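Local coordinates for pesticidal crystal protein CRY4AA (Bacillus thuringiensis, PDB 2C9K) that kills mosquito larvae by binding midgut epithelial cells and causing their colloid-osmotic lysis, acting as a pore-forming toxin, at residues I523-N528 / T598-D603; N532-I537 / A550-F555; S361-Y366 / D401-I406. All coordinates share one frame; numbering follows the deposited sequence.

Contact 3 comes first along the chain; contact 1 then opens, contact 2 is nested inside the loop it closes, and the strand of 598-603 returns last. Contacts 1 and 2 belong to the C-terminal beta-sandwich, with centres about 8 Å apart. Where they touch, the two sheets of the sandwich meet: Val600 packs on Leu551 and Thr598 OG1 hydrogen-bonds to Thr533 O. Contact 3 lies on the other side of the chain's centre, in the middle domain of this three-domain toxin. Its centre is about 47 Å from that of contact 1 and about 55 Å from that of contact 2. Contacts 1 and 2 thus tie one domain together; contact 3 closes a sheet edge in another.

Contact 1: I523-N528 / T598-D603; sequences IRYASN and TTVLID
Tyr525, Ala526 and Ser527 pair with Ile602, Leu601 and Val600 where strand 517-527 runs antiparallel to strand 600-609 in one sheet of the C-terminal beta-sandwich. Ala526 and Leu601 form the hydrogen-bonded pair, Ala526 N to Leu601 O at 2.8 Å and Leu601 N to Ala526 O at 2.7 Å, with their CB atoms abreast on one face. Tyr525, Ser527, Val600 and Ile602 point to the other face, the inside of the sandwich. There Ile602 CD1 reaches Ile523 CG2 at 3.9 Å and also touches Tyr525 CB; Val600 lies on Leu551, while Tyr525 OH accepts a hydrogen bond from Asn552 N. At one end Asp603 N is held by Arg524 O at 2.9 Å, and a buried salt bridge runs alongside. Arg524, extended from CG to NE, lies side by side with Asp603, and its NH1 is 2.8 Å from Asp603 OD2. The carboxylate oxygen sits in the guanidinium plane, but NH1 approaches it from above the carboxylate plane, the two planes being 69° apart. At the other end Asn528 meets Thr599 through two bonds, one of them weak. Asn528 N gives to Thr599 O at 3.2 Å. A chi1 of 46° sets Asn528 CG between the backbone N and the carbonyl carbon; OD1 then accepts a weak, bent bond from Thr599 N at 2.7 Å. Asn528 ND2 hydrogen-bonds to Gly557 O.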
ATOM      1  N   ILE A 523      -7.776  12.019  15.535  1.00 20.85           N
ATOM      2  CA  ILE A 523      -8.144  10.694  15.037  1.00 23.24           C
ATOM      3  C   ILE A 523      -8.989  10.686  13.755  1.00 25.10           C
ATOM      4  O   ILE A 523      -9.942  11.459  13.628  1.00 27.06           O
ATOM      5  CB  ILE A 523      -8.906   9.919  16.146  1.00 23.48           C
ATOM      6  CG1 ILE A 523      -7.916   9.397  17.179  1.00 22.87           C
ATOM      7  CG2 ILE A 523      -9.696   8.769  15.567  1.00 21.68           C
ATOM      8  CD1 ILE A 523      -8.607   8.784  18.357  1.00 27.35           C
ATOM      9  N   ARG A 524      -8.631   9.813  12.809  1.00 25.56           N
ATOM     10  CA  ARG A 524      -9.372   9.669  11.550  1.00 26.31           C
ATOM     11  C   ARG A 524     -10.120   8.351  11.694  1.00 27.00           C
ATOM     12  O   ARG A 524      -9.524   7.279  11.612  1.00 27.19           O
ATOM     13  CB  ARG A 524      -8.419   9.604  10.345  1.00 25.54           C
ATOM     14  CG  ARG A 524      -9.129   9.612   8.980  1.00 26.21           C
ATOM     15  CD  ARG A 524      -8.162   9.875   7.824  1.00 25.94           C
ATOM     16  NE  ARG A 524      -8.825  10.170   6.546  1.00 27.21           N
ATOM     17  CZ  ARG A 524      -9.250   9.258   5.669  1.00 27.73           C
ATOM     18  NH1 ARG A 524      -9.096   7.965   5.908  1.00 29.04           N
ATOM     19  NH2 ARG A 524      -9.821   9.642   4.535  1.00 25.02           N
ATOM     20  N   TYR A 525     -11.429   8.438  11.906  1.00 27.56           N
ATOM     21  CA  TYR A 525     -12.249   7.253  12.127  1.00 27.87           C
ATOM     22  C   TYR A 525     -13.527   7.269  11.310  1.00 28.51           C
ATOM     23  O   TYR A 525     -13.849   8.249  10.646  1.00 29.64           O
ATOM     24  CB  TYR A 525     -12.660   7.201  13.592  1.00 27.97           C
ATOM     25  CG  TYR A 525     -13.710   8.254  13.891  1.00 30.02           C
ATOM     26  CD1 TYR A 525     -15.037   7.900  14.155  1.00 29.69           C
ATOM     27  CD2 TYR A 525     -13.400   9.612  13.804  1.00 30.28           C
ATOM     28  CE1 TYR A 525     -16.022   8.871  14.316  1.00 28.52           C
ATOM     29  CE2 TYR A 525     -14.381  10.588  13.963  1.00 30.21           C
ATOM     30  CZ  TYR A 525     -15.685  10.210  14.214  1.00 29.71           C
ATOM     31  OH  TYR A 525     -16.647  11.178  14.350  1.00 31.07           O
ATOM     32  N   ALA A 526     -14.265   6.170  11.415  1.00 29.68           N
ATOM     33  CA  ALA A 526     -15.553   5.988  10.754  1.00 30.15           C
ATOM     34  C   ALA A 526     -16.471   5.491  11.867  1.00 31.27           C
ATOM     35  O   ALA A 526     -16.009   4.879  12.835  1.00 30.56           O
ATOM     36  CB  ALA A 526     -15.447   4.946   9.649  1.00 31.02           C
ATOM     37  N   SER A 527     -17.766   5.743  11.741  1.00 32.44           N
ATOM     38  CA  SER A 527     -18.693   5.322  12.783  1.00 32.49           C
ATOM     39  C   SER A 527     -20.146   5.498  12.397  1.00 32.02           C
ATOM     40  O   SER A 527     -20.527   6.533  11.860  1.00 32.38           O
ATOM     41  CB  SER A 527     -18.426   6.124  14.059  1.00 32.48           C
ATOM     42  OG  SER A 527     -19.408   5.866  15.047  1.00 32.47           O
ATOM     43  N   ASN A 528     -20.957   4.485  12.665  1.00 31.54           N
ATOM     44  CA  ASN A 528     -22.375   4.596  12.383  1.00 32.05           C
ATOM     45  C   ASN A 528     -23.024   5.067  13.687  1.00 32.47           C
ATOM     46  O   ASN A 528     -22.513   5.987  14.327  1.00 30.97           O
ATOM     47  CB  ASN A 528     -22.960   3.259  11.911  1.00 31.40           C
ATOM     48  CG  ASN A 528     -22.520   2.097  12.766  1.00 32.13           C
ATOM     49  OD1 ASN A 528     -22.255   2.260  13.959  1.00 33.00           O
ATOM     50  ND2 ASN A 528     -22.455   0.907  12.170  1.00 29.34           N
ATOM     51  N   THR A 598     -23.011   0.527  18.184  1.00 37.73           N
ATOM     52  CA  THR A 598     -22.411   1.607  17.412  1.00 35.03           C
ATOM     53  C   THR A 598     -20.989   1.218  17.018  1.00 32.96           C
ATOM     54  O   THR A 598     -20.082   1.243  17.841  1.00 30.80           O
ATOM     55  CB  THR A 598     -22.375   2.922  18.204  1.00 35.10           C
ATOM     56  OG1 THR A 598     -23.713   3.321  18.510  1.00 35.95           O
ATOM     57  CG2 THR A 598     -21.720   4.023  17.389  1.00 33.94           C
ATOM     58  N   THR A 599     -20.819   0.845  15.753  1.00 32.18           N
ATOM     59  CA  THR A 599     -19.522   0.442  15.212  1.00 31.19           C
ATOM     60  C   THR A 599     -18.611   1.637  14.980  1.00 31.11           C
ATOM     61  O   THR A 599     -19.023   2.640  14.398  1.00 33.21           O
ATOM     62  CB  THR A 599     -19.673  -0.288  13.856  1.00 30.82           C
ATOM     63  OG1 THR A 599     -20.343  -1.542  14.045  1.00 30.52           O
ATOM     64  CG2 THR A 599     -18.313  -0.529  13.229  1.00 29.61           C
ATOM     65  N   VAL A 600     -17.367   1.520  15.431  1.00 30.03           N
ATOM     66  CA  VAL A 600     -16.373   2.574  15.255  1.00 27.42           C
ATOM     67  C   VAL A 600     -15.147   1.966  14.580  1.00 25.95           C
ATOM     68  O   VAL A 600     -14.593   0.973  15.053  1.00 24.71           O
ATOM     69  CB  VAL A 600     -15.951   3.190  16.612  1.00 27.41           C
ATOM     70  CG1 VAL A 600     -14.847   4.225  16.401  1.00 27.50           C
ATOM     71  CG2 VAL A 600     -17.151   3.838  17.281  1.00 26.20           C
ATOM     72  N   LEU A 601     -14.738   2.547  13.460  1.00 25.00           N
ATOM     73  CA  LEU A 601     -13.572   2.043  12.753  1.00 24.73           C
ATOM     74  C   LEU A 601     -12.427   3.045  12.853  1.00 24.41           C
ATOM     75  O   LEU A 601     -12.509   4.155  12.333  1.00 23.93           O
ATOM     76  CB  LEU A 601     -13.921   1.762  11.293  1.00 25.81           C
ATOM     77  CG  LEU A 601     -15.017   0.710  11.086  1.00 28.57           C
ATOM     78  CD1 LEU A 601     -15.288   0.541   9.603  1.00 29.91           C
ATOM     79  CD2 LEU A 601     -14.594  -0.619  11.698  1.00 29.19           C
ATOM     80  N   ILE A 602     -11.366   2.653  13.548  1.00 23.78           N
ATOM     81  CA  ILE A 602     -10.209   3.520  13.721  1.00 23.40           C
ATOM     82  C   ILE A 602      -9.217   3.352  12.585  1.00 22.79           C
ATOM     83  O   ILE A 602      -8.689   2.262  12.366  1.00 22.45           O
ATOM     84  CB  ILE A 602      -9.463   3.219  15.029  1.00 22.85           C
ATOM     85  CG1 ILE A 602     -10.337   3.566  16.232  1.00 21.47           C
ATOM     86  CG2 ILE A 602      -8.180   4.012  15.068  1.00 23.01           C
ATOM     87  CD1 ILE A 602     -10.614   5.034  16.379  1.00 20.29           C
ATOM     88  N   ASP A 603      -8.945   4.449  11.886  1.00 22.76           N
ATOM     89  CA  ASP A 603      -8.013   4.437  10.767  1.00 21.82           C
ATOM     90  C   ASP A 603      -6.617   4.963  11.115  1.00 20.98           C
ATOM     91  O   ASP A 603      -5.660   4.188  11.210  1.00 19.54           O
ATOM     92  CB  ASP A 603      -8.611   5.242   9.613  1.00 24.46           C
ATOM     93  CG  ASP A 603      -7.655   5.411   8.461  1.00 27.24           C
ATOM     94  OD1 ASP A 603      -6.926   4.441   8.147  1.00 28.02           O
ATOM     95  OD2 ASP A 603      -7.646   6.511   7.866  1.00 27.65           O
TER

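Contact 2: N532-I537 / A550-F555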
ATOM      1  N   ASN A 532     -27.538  10.078  19.738  1.00 44.44           N
ATOM      2  CA  ASN A 532     -27.851   9.683  21.112  1.00 46.40           C
ATOM      3  C   ASN A 532     -27.094   8.438  21.544  1.00 46.55           C
ATOM      4  O   ASN A 532     -27.180   8.016  22.701  1.00 47.05           O
ATOM      5  CB  ASN A 532     -29.354   9.436  21.264  1.00 48.93           C
ATOM      6  CG  ASN A 532     -30.186  10.610  20.777  1.00 51.44           C
ATOM      7  OD1 ASN A 532     -29.997  11.749  21.225  1.00 51.13           O
ATOM      8  ND2 ASN A 532     -31.110  10.342  19.851  1.00 49.42           N
ATOM      9  N   THR A 533     -26.346   7.858  20.610  1.00 45.46           N
ATOM     10  CA  THR A 533     -25.573   6.653  20.888  1.00 42.54           C
ATOM     11  C   THR A 533     -24.108   6.783  20.458  1.00 40.50           C
ATOM     12  O   THR A 533     -23.531   5.862  19.882  1.00 40.19           O
ATOM     13  CB  THR A 533     -26.210   5.452  20.179  1.00 42.42           C
ATOM     14  OG1 THR A 533     -26.428   5.771  18.796  1.00 40.18           O
ATOM     15  CG2 THR A 533     -27.531   5.097  20.847  1.00 40.08           C
ATOM     16  N   ARG A 534     -23.508   7.929  20.754  1.00 37.99           N
ATOM     17  CA  ARG A 534     -22.121   8.176  20.387  1.00 34.78           C
ATOM     18  C   ARG A 534     -21.167   7.334  21.219  1.00 32.44           C
ATOM     19  O   ARG A 534     -21.343   7.179  22.429  1.00 30.99           O
ATOM     20  CB  ARG A 534     -21.776   9.653  20.583  1.00 33.95           C
ATOM     21  CG  ARG A 534     -22.755  10.612  19.954  1.00 33.81           C
ATOM     22  CD  ARG A 534     -22.613  11.981  20.577  1.00 33.91           C
ATOM     23  NE  ARG A 534     -21.511  12.747  20.005  1.00 35.58           N
ATOM     24  CZ  ARG A 534     -21.004  13.847  20.557  1.00 36.04           C
ATOM     25  NH1 ARG A 534     -21.494  14.304  21.704  1.00 35.55           N
ATOM     26  NH2 ARG A 534     -20.018  14.499  19.959  1.00 35.60           N
ATOM     27  N   ALA A 535     -20.155   6.785  20.560  1.00 31.61           N
ATOM     28  CA  ALA A 535     -19.154   5.995  21.252  1.00 31.03           C
ATOM     29  C   ALA A 535     -18.243   7.014  21.921  1.00 31.11           C
ATOM     30  O   ALA A 535     -18.070   8.126  21.419  1.00 31.63           O
ATOM     31  CB  ALA A 535     -18.369   5.150  20.266  1.00 28.53           C
ATOM     32  N   VAL A 536     -17.681   6.652  23.063  1.00 31.16           N
ATOM     33  CA  VAL A 536     -16.785   7.547  23.779  1.00 31.52           C
ATOM     34  C   VAL A 536     -15.416   6.893  23.827  1.00 31.27           C
ATOM     35  O   VAL A 536     -15.311   5.697  24.088  1.00 32.42           O
ATOM     36  CB  VAL A 536     -17.304   7.809  25.208  1.00 31.41           C
ATOM     37  CG1 VAL A 536     -16.223   8.440  26.066  1.00 32.40           C
ATOM     38  CG2 VAL A 536     -18.497   8.726  25.142  1.00 32.44           C
ATOM     39  N   ILE A 537     -14.373   7.675  23.576  1.00 31.02           N
ATOM     40  CA  ILE A 537     -13.008   7.154  23.573  1.00 31.71           C
ATOM     41  C   ILE A 537     -12.063   7.828  24.559  1.00 30.46           C
ATOM     42  O   ILE A 537     -11.905   9.046  24.550  1.00 29.86           O
ATOM     43  CB  ILE A 537     -12.408   7.281  22.182  1.00 32.42           C
ATOM     44  CG1 ILE A 537     -12.642   8.710  21.672  1.00 33.92           C
ATOM     45  CG2 ILE A 537     -13.018   6.229  21.271  1.00 33.16           C
ATOM     46  CD1 ILE A 537     -12.266   8.941  20.233  1.00 35.24           C
ATOM     47  N   ALA A 550     -16.180  12.282  22.584  1.00 29.38           N
ATOM     48  CA  ALA A 550     -17.286  11.549  21.986  1.00 28.80           C
ATOM     49  C   ALA A 550     -17.137  11.599  20.472  1.00 28.81           C
ATOM     50  O   ALA A 550     -16.833  12.650  19.906  1.00 28.59           O
ATOM     51  CB  ALA A 550     -18.602  12.173  22.392  1.00 27.98           C
ATOM     52  N   LEU A 551     -17.339  10.459  19.822  1.00 28.58           N
ATOM     53  CA  LEU A 551     -17.237  10.381  18.374  1.00 28.99           C
ATOM     54  C   LEU A 551     -18.613  10.634  17.769  1.00 30.07           C
ATOM     55  O   LEU A 551     -19.631  10.408  18.421  1.00 31.03           O
ATOM     56  CB  LEU A 551     -16.718   9.002  17.962  1.00 27.92           C
ATOM     57  CG  LEU A 551     -15.270   8.705  18.359  1.00 27.94           C
ATOM     58  CD1 LEU A 551     -14.905   7.293  17.927  1.00 30.07           C
ATOM     59  CD2 LEU A 551     -14.343   9.715  17.710  1.00 25.76           C
ATOM     60  N   ASN A 552     -18.644  11.104  16.525  1.00 30.16           N
ATOM     61  CA  ASN A 552     -19.907  11.392  15.850  1.00 30.41           C
ATOM     62  C   ASN A 552     -20.206  10.364  14.773  1.00 30.22           C
ATOM     63  O   ASN A 552     -19.299   9.698  14.263  1.00 31.83           O
ATOM     64  CB  ASN A 552     -19.851  12.767  15.192  1.00 31.77           C
ATOM     65  CG  ASN A 552     -19.535  13.872  16.173  1.00 34.96           C
ATOM     66  OD1 ASN A 552     -18.928  14.880  15.804  1.00 36.46           O
ATOM     67  ND2 ASN A 552     -19.953  13.700  17.427  1.00 34.22           N
ATOM     68  N   PRO A 553     -21.490  10.207  14.416  1.00 28.84           N
ATOM     69  CA  PRO A 553     -21.848   9.241  13.373  1.00 27.76           C
ATOM     70  C   PRO A 553     -21.247   9.798  12.095  1.00 27.40           C
ATOM     71  O   PRO A 553     -21.143  11.011  11.952  1.00 28.18           O
ATOM     72  CB  PRO A 553     -23.363   9.299  13.361  1.00 26.40           C
ATOM     73  CG  PRO A 553     -23.691   9.688  14.760  1.00 27.62           C
ATOM     74  CD  PRO A 553     -22.693  10.752  15.058  1.00 26.80           C
ATOM     75  N   THR A 554     -20.842   8.936  11.173  1.00 28.24           N
ATOM     76  CA  THR A 554     -20.239   9.421   9.933  1.00 28.35           C
ATOM     77  C   THR A 554     -20.802   8.696   8.719  1.00 29.20           C
ATOM     78  O   THR A 554     -20.696   9.168   7.586  1.00 28.83           O
ATOM     79  CB  THR A 554     -18.713   9.253   9.972  1.00 27.27           C
ATOM     80  OG1 THR A 554     -18.381   7.864   9.877  1.00 28.29           O
ATOM     81  CG2 THR A 554     -18.163   9.807  11.281  1.00 25.99           C
ATOM     82  N   PHE A 555     -21.404   7.540   8.964  1.00 30.28           N
ATOM     83  CA  PHE A 555     -22.003   6.772   7.889  1.00 32.09           C
ATOM     84  C   PHE A 555     -23.165   5.981   8.456  1.00 34.14           C
ATOM     85  O   PHE A 555     -23.413   6.002   9.665  1.00 34.92           O
ATOM     86  CB  PHE A 555     -20.969   5.837   7.252  1.00 30.40           C
ATOM     87  CG  PHE A 555     -20.636   4.627   8.080  1.00 28.81           C
ATOM     88  CD1 PHE A 555     -21.265   3.411   7.836  1.00 28.28           C
ATOM     89  CD2 PHE A 555     -19.670   4.694   9.080  1.00 28.84           C
ATOM     90  CE1 PHE A 555     -20.932   2.270   8.575  1.00 28.48           C
ATOM     91  CE2 PHE A 555     -19.331   3.564   9.822  1.00 29.32           C
ATOM     92  CZ  PHE A 555     -19.965   2.347   9.567  1.00 28.30           C
TER
HETATM   93  O   HOH W   1     -20.046   7.738  17.389  1.00 17.41           O
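The guanidinium of Arg534 carries the CB of Ala550 on one face, 3.4 Å above its plane and over its centre. The amide of Asn552 lies at the edge, on the side of NE and NH2, with its plane only 21° from that of the guanidinium, and the two side chains run next to each other in the same direction. A bend in the arginine at chi3 (82°) sets NE within reach of Leu551 O, to which it gives a weak hydrogen bond at 3.4 Å. This oxygen meets the guanidinium obliquely and also touches Arg534 CB. A water makes the second link to it, donating to Leu551 O at 2.9 Å and accepting from Ala535 N at 3.3 Å, both bonds weak.

The firm bond is Leu551 N to Ala535 O, 2.9 Å and almost straight at 176°. It lies just past the non-hydrogen-bonded pair Val536-Ala550, at the open end of the beta-hairpin formed by strands 536-541 and 545-550, where the two chains part. On the inner side Ile537 CD1 touches Leu551 CD2 at 3.4 Å and also CG, the two side chains crossing at about a right angle. Leu551 goes on to pack against Tyr525 of the facing sheet, and Ala535 touches Val600.

Polar and apolar sides are thus divided between neighbours. Ile537 and Leu551 belong to the sandwich interior, whereas the partly exposed arginine lies flat on an alanine methyl. NE gives Leu551 O a weak bond, and the water ties that oxygen to Ala535 N instead, which suggests that the alanine methyl over its face contributes much of the arginine's hold across the contact.

Contact 3: S361-Y366 / D401-I406; sequences SLDNKY and DVNKNI
Ser361 and Asn403 form the tight part of this contact, an antiparallel hydrogen-bonded pair: Asn403 N meets Ser361 O at 2.7 Å, and Ser361 N reaches Asn403 O at 3.1 Å. One residue on, the side chains of Leu362 and Val402 diverge, leaving an apolar touch of Leu362 CD2 on Val402 CG1 at 4.1 Å. Asp363 N adds a further backbone bond to Asp401 O at 3.2 Å, approaching from above the carbonyl plane as strand 353-362 gives way to a loop.

On the face of Ser361 and Asn403 a water joins both segments. It accepts from Ser361 OG and from Asn403 ND2, the latter at 2.8 Å, and donates to Leu362 O. Asn403 CG stands anti to its carbonyl carbon (chi1 -75°), and the amide crosses Asp363 obliquely, its plane 54° from the carboxylate. Its ND2 gives a weak bond to Asp363 OD1, which also takes a weak one from Lys365 N within the turn.

The solvent side is looser and depends on charge. Lys365, bent at chi2 and chi4, crosses Asp401 at about a right angle, its NZ 2.7 Å from Asp401 OD2 and above the carboxylate plane. This exposed salt bridge may ease the repulsion between Asp401 and Asp363, whose OD1 also lies close to Glu271 OE2, a like charge.

Strand 402-407 is one of the two outermost strands of a four-stranded antiparallel sheet, beside 353-362 in the order 3-2-1-4, a Greek key as in the beta-prism domain of three-domain Cry toxins. Asn405 extends the pairing to Val359, Val402 packs on Ile360, and Leu267 of strand 262-267 lies against Ser361 and Asn405.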
ATOM      1  N   SER A 361      13.267 -24.234  -6.395  1.00 31.67           N
ATOM      2  CA  SER A 361      12.355 -25.277  -5.966  1.00 32.08           C
ATOM      3  C   SER A 361      12.369 -26.436  -6.962  1.00 32.04           C
ATOM      4  O   SER A 361      12.820 -26.283  -8.102  1.00 31.70           O
ATOM      5  CB  SER A 361      10.946 -24.697  -5.856  1.00 33.15           C
ATOM      6  OG  SER A 361      10.613 -23.985  -7.036  1.00 33.46           O
ATOM      7  N   LEU A 362      11.880 -27.594  -6.528  1.00 31.03           N
ATOM      8  CA  LEU A 362      11.833 -28.762  -7.392  1.00 29.95           C
ATOM      9  C   LEU A 362      10.760 -28.551  -8.453  1.00 29.40           C
ATOM     10  O   LEU A 362       9.720 -27.958  -8.178  1.00 30.41           O
ATOM     11  CB  LEU A 362      11.545 -30.016  -6.561  1.00 28.51           C
ATOM     12  CG  LEU A 362      12.621 -30.328  -5.511  1.00 27.43           C
ATOM     13  CD1 LEU A 362      12.258 -31.579  -4.748  1.00 28.66           C
ATOM     14  CD2 LEU A 362      13.962 -30.516  -6.196  1.00 26.78           C
ATOM     15  N   ASP A 363      11.028 -29.016  -9.669  0.50 28.84           N
ATOM     16  CA  ASP A 363      10.091 -28.866 -10.772  0.50 28.74           C
ATOM     17  C   ASP A 363       9.398 -30.185 -11.087  0.50 28.72           C
ATOM     18  O   ASP A 363       9.874 -30.974 -11.901  0.50 28.90           O
ATOM     19  CB  ASP A 363      10.834 -28.339 -11.996  0.50 30.33           C
ATOM     20  CG  ASP A 363      10.000 -28.395 -13.257  1.00 33.88           C
ATOM     21  OD1 ASP A 363       8.773 -28.161 -13.186  1.00 36.55           O
ATOM     22  OD2 ASP A 363      10.582 -28.660 -14.331  1.00 35.61           O
ATOM     23  N   ASN A 364       8.260 -30.404 -10.433  1.00 28.53           N
ATOM     24  CA  ASN A 364       7.469 -31.623 -10.582  1.00 28.24           C
ATOM     25  C   ASN A 364       7.021 -31.984 -11.994  1.00 27.90           C
ATOM     26  O   ASN A 364       6.449 -33.054 -12.203  1.00 28.09           O
ATOM     27  CB  ASN A 364       6.234 -31.562  -9.681  1.00 28.49           C
ATOM     28  CG  ASN A 364       5.379 -30.335  -9.943  1.00 29.84           C
ATOM     29  OD1 ASN A 364       4.154 -30.407  -9.906  1.00 31.87           O
ATOM     30  ND2 ASN A 364       6.024 -29.200 -10.200  1.00 28.26           N
ATOM     31  N   LYS A 365       7.266 -31.109 -12.961  1.00 28.16           N
ATOM     32  CA  LYS A 365       6.869 -31.406 -14.333  1.00 30.34           C
ATOM     33  C   LYS A 365       5.385 -31.764 -14.365  1.00 31.78           C
ATOM     34  O   LYS A 365       5.003 -32.803 -14.909  1.00 31.26           O
ATOM     35  CB  LYS A 365       7.670 -32.594 -14.875  1.00 31.40           C
ATOM     36  CG  LYS A 365       9.178 -32.460 -14.784  1.00 32.22           C
ATOM     37  CD  LYS A 365       9.711 -31.437 -15.759  1.00 33.47           C
ATOM     38  CE  LYS A 365      11.227 -31.490 -15.805  1.00 34.11           C
ATOM     39  NZ  LYS A 365      11.715 -32.864 -16.136  1.00 36.17           N
ATOM     40  N   TYR A 366       4.564 -30.910 -13.762  1.00 32.27           N
ATOM     41  CA  TYR A 366       3.116 -31.102 -13.708  1.00 31.91           C
ATOM     42  C   TYR A 366       2.673 -32.473 -13.217  1.00 32.20           C
ATOM     43  O   TYR A 366       1.598 -32.943 -13.591  1.00 34.21           O
ATOM     44  CB  TYR A 366       2.476 -30.843 -15.078  1.00 30.48           C
ATOM     45  CG  TYR A 366       2.587 -29.414 -15.553  1.00 30.80           C
ATOM     46  CD1 TYR A 366       3.724 -28.976 -16.228  1.00 31.65           C
ATOM     47  CD2 TYR A 366       1.567 -28.493 -15.308  1.00 30.11           C
ATOM     48  CE1 TYR A 366       3.847 -27.662 -16.646  1.00 32.48           C
ATOM     49  CE2 TYR A 366       1.679 -27.170 -15.721  1.00 30.86           C
ATOM     50  CZ  TYR A 366       2.825 -26.761 -16.392  1.00 33.45           C
ATOM     51  OH  TYR A 366       2.966 -25.453 -16.812  1.00 35.05           O
ATOM     52  N   ASP A 401      15.276 -31.757 -11.817  1.00 45.66           N
ATOM     53  CA  ASP A 401      15.142 -30.488 -12.507  1.00 41.95           C
ATOM     54  C   ASP A 401      14.626 -29.539 -11.433  1.00 38.48           C
ATOM     55  O   ASP A 401      13.942 -29.969 -10.504  1.00 36.48           O
ATOM     56  CB  ASP A 401      14.128 -30.614 -13.640  1.00 44.35           C
ATOM     57  CG  ASP A 401      14.616 -31.517 -14.756  1.00 47.52           C
ATOM     58  OD1 ASP A 401      15.545 -31.100 -15.484  1.00 49.47           O
ATOM     59  OD2 ASP A 401      14.080 -32.641 -14.902  1.00 48.72           O
ATOM     60  N   VAL A 402      14.965 -28.260 -11.544  1.00 35.65           N
ATOM     61  CA  VAL A 402      14.528 -27.279 -10.555  1.00 32.99           C
ATOM     62  C   VAL A 402      14.026 -26.022 -11.244  1.00 30.53           C
ATOM     63  O   VAL A 402      14.297 -25.801 -12.422  1.00 31.15           O
ATOM     64  CB  VAL A 402      15.692 -26.873  -9.578  1.00 33.50           C
ATOM     65  CG1 VAL A 402      16.096 -28.054  -8.695  1.00 31.22           C
ATOM     66  CG2 VAL A 402      16.892 -26.379 -10.372  1.00 32.64           C
ATOM     67  N   ASN A 403      13.282 -25.208 -10.502  0.50 27.56           N
ATOM     68  CA  ASN A 403      12.768 -23.949 -11.023  0.50 24.67           C
ATOM     69  C   ASN A 403      13.482 -22.828 -10.286  0.50 23.10           C
ATOM     70  O   ASN A 403      13.846 -22.980  -9.123  0.50 21.84           O
ATOM     71  CB  ASN A 403      11.260 -23.827 -10.788  0.50 24.73           C
ATOM     72  CG  ASN A 403      10.446 -24.700 -11.721  1.00 24.93           C
ATOM     73  OD1 ASN A 403      10.596 -24.638 -12.945  1.00 23.89           O
ATOM     74  ND2 ASN A 403       9.566 -25.515 -11.147  1.00 25.91           N
ATOM     75  N   LYS A 404      13.691 -21.712 -10.971  1.00 22.03           N
ATOM     76  CA  LYS A 404      14.357 -20.554 -10.373  1.00 23.03           C
ATOM     77  C   LYS A 404      13.436 -19.357 -10.551  1.00 23.71           C
ATOM     78  O   LYS A 404      13.069 -18.999 -11.673  1.00 23.66           O
ATOM     79  CB  LYS A 404      15.711 -20.297 -11.047  1.00 20.34           C
ATOM     80  N   ASN A 405      13.055 -18.750  -9.435  1.00 24.86           N
ATOM     81  CA  ASN A 405      12.149 -17.607  -9.458  1.00 25.47           C
ATOM     82  C   ASN A 405      12.622 -16.507  -8.540  1.00 24.68           C
ATOM     83  O   ASN A 405      13.230 -16.775  -7.513  1.00 26.20           O
ATOM     84  CB  ASN A 405      10.753 -18.045  -9.015  1.00 26.73           C
ATOM     85  CG  ASN A 405      10.057 -18.896 -10.046  1.00 26.47           C
ATOM     86  OD1 ASN A 405       9.576 -18.383 -11.050  1.00 28.02           O
ATOM     87  ND2 ASN A 405      10.004 -20.204  -9.810  1.00 24.31           N
ATOM     88  N   ILE A 406      12.336 -15.267  -8.912  1.00 24.49           N
ATOM     89  CA  ILE A 406      12.721 -14.135  -8.087  1.00 25.40           C
ATOM     90  C   ILE A 406      11.478 -13.422  -7.561  1.00 25.84           C
ATOM     91  O   ILE A 406      10.516 -13.192  -8.309  1.00 27.06           O
ATOM     92  CB  ILE A 406      13.561 -13.120  -8.874  1.00 26.03           C
ATOM     93  CG1 ILE A 406      14.886 -13.751  -9.293  1.00 26.42           C
ATOM     94  CG2 ILE A 406      13.800 -11.886  -8.017  1.00 26.76           C
ATOM     95  CD1 ILE A 406      15.762 -12.834 -10.100  1.00 26.10           C
TER
HETATM   96  O   HOH W   2       8.902 -25.252  -8.397  1.00 27.67           O